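Ribose/Galactose Isomerase (Vibrio parahaemolyticus, PDB 3ONO) is a ribose-5-phosphate isomerase of the LacAB/RpiB family, a group of enzymes that generally interconvert aldose and ketose sugars. Local coordinates at the interface of chains A and B. Residues are numbered along the deposited sequence; one frame, centred on the assembly and turned at random. Chains: chain A/B, Ribose/Galactose Isomerase.

The interface of chains A and B. Residues chain A 86-88, 174, 177-178; chain B 163, 166-167.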
loop_
_atom_site.group_PDB
_atom_site.type_symbol
_atom_site.label_atom_id
_atom_site.label_comp_id
_atom_site.label_asym_id
_atom_site.label_seq_id
_atom_site.Cartn_x
_atom_site.Cartn_y
_atom_site.Cartn_z
ATOM N N LEU A 86 13.813 -7.341 20.206
ATOM C CA LEU A 86 13.988 -7.783 21.594
ATOM C C LEU A 86 15.398 -7.521 22.097
ATOM O O LEU A 86 15.614 -7.372 23.296
ATOM C CB LEU A 86 13.662 -9.278 21.761
ATOM C CG LEU A 86 14.642 -10.261 21.114
ATOM C CD1 LEU A 86 15.703 -10.727 22.139
ATOM C CD2 LEU A 86 13.876 -11.481 20.572
ATOM N N HIS A 87 16.369 -7.464 21.195
ATOM C CA HIS A 87 17.769 -7.354 21.636
ATOM C C HIS A 87 18.169 -5.927 21.962
ATOM O O HIS A 87 17.879 -5.013 21.200
ATOM C CB HIS A 87 18.709 -7.891 20.555
ATOM C CG HIS A 87 18.516 -9.348 20.266
ATOM N ND1 HIS A 87 19.132 -10.344 21.003
ATOM C CD2 HIS A 87 17.778 -9.975 19.319
ATOM C CE1 HIS A 87 18.773 -11.523 20.517
ATOM N NE2 HIS A 87 17.944 -11.324 19.499
ATOM N N PRO A 88 18.861 -5.733 23.090
ATOM C CA PRO A 88 19.354 -4.371 23.329
ATOM C C PRO A 88 20.293 -3.954 22.208
ATOM O O PRO A 88 21.026 -4.783 21.633
ATOM C CB PRO A 88 20.123 -4.500 24.672
ATOM C CG PRO A 88 20.545 -5.972 24.727
ATOM C CD PRO A 88 19.410 -6.735 24.022
ATOM N N GLY A 174 22.995 -11.880 28.433
ATOM C CA GLY A 174 21.753 -12.204 27.736
ATOM C C GLY A 174 21.945 -13.274 26.675
ATOM O O GLY A 174 21.122 -14.198 26.532
ATOM N N ALA A 177 22.084 -16.639 28.069
ATOM C CA ALA A 177 20.815 -17.141 28.587
ATOM C C ALA A 177 19.965 -17.714 27.465
ATOM O O ALA A 177 19.061 -18.513 27.727
ATOM C CB ALA A 177 20.036 -16.049 29.310
ATOM N N ILE A 178 20.217 -17.277 26.224
ATOM C CA ILE A 178 19.506 -17.859 25.081
ATOM C C ILE A 178 19.924 -19.322 24.972
ATOM O O ILE A 178 21.018 -19.682 25.367
ATOM C CB ILE A 178 19.875 -17.113 23.786
ATOM C CG1 ILE A 178 19.444 -15.647 23.906
ATOM C CG2 ILE A 178 19.241 -17.791 22.545
ATOM C CD1 ILE A 178 19.901 -14.782 22.734
ATOM N N VAL B 163 13.328 -16.634 23.727
ATOM C CA VAL B 163 14.475 -15.765 23.511
ATOM C C VAL B 163 14.229 -14.436 24.197
ATOM O O VAL B 163 15.133 -13.881 24.826
ATOM C CB VAL B 163 14.738 -15.551 22.003
ATOM C CG1 VAL B 163 15.774 -14.449 21.808
ATOM C CG2 VAL B 163 15.215 -16.877 21.394
ATOM N N ALA B 166 14.751 -14.846 27.837
ATOM C CA ALA B 166 16.159 -15.083 28.177
ATOM C C ALA B 166 16.978 -13.789 28.183
ATOM O O ALA B 166 17.811 -13.556 29.070
ATOM C CB ALA B 166 16.766 -16.070 27.184
ATOM N N VAL B 167 16.756 -12.975 27.162
ATOM C CA VAL B 167 17.536 -11.755 26.957
ATOM C C VAL B 167 17.167 -10.687 27.960
ATOM O O VAL B 167 17.992 -9.831 28.317
ATOM C CB VAL B 167 17.294 -11.234 25.496
ATOM C CG1 VAL B 167 17.715 -9.784 25.347
ATOM C CG2 VAL B 167 18.055 -12.126 24.539
#
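B:Val167 splits its two methyls: CG2 packs against A:Leu86 and A:Ile178, and CG1 against A:Pro88. It lies at the C-terminal end of helix 150-167 of chain B. The chain A wall has two pieces: the loop after helix 78-85, and the end of helix 171-177 with the residue that follows it. The patch is part of a two-fold symmetric interface between identical chains, so the same packing recurs with the chains exchanged. This pairing may or may not be the biological one.

The contact is apolar, and no polar atoms pair across it. B:Val167 CG2 touches A:Leu86 CD1 at 3.6 Å and A:Ile178 CD1 at 3.7 Å. Its other branch, CG1, is anti to the backbone N (chi1 163°) and meets the ring carbon A:Pro88 CD at 3.7 Å. A:Leu86 meets the valine at about a right angle, whereas A:Ile178 runs alongside it in a parallel sense. One turn back on the helix, B:Val163 CG1 fits against both methyls of A:Leu86, with CD2 at 3.7 Å. Within chain A, A:Leu86 CD1 also sits over the centre of the A:His87 ring, 3.4 Å above its plane. The same methyl that touches the two valines is thus also in contact with the imidazole face.

A second group is small and close to the backbone. B:Ala166 and A:Ala177 each turn a methyl toward the other's carbonyl oxygen. These are van der Waals contacts. A:Ala177 CB is 3.4 Å from B:Ala166 O, and B:Ala166 CB is 3.4 Å from A:Ala177 O.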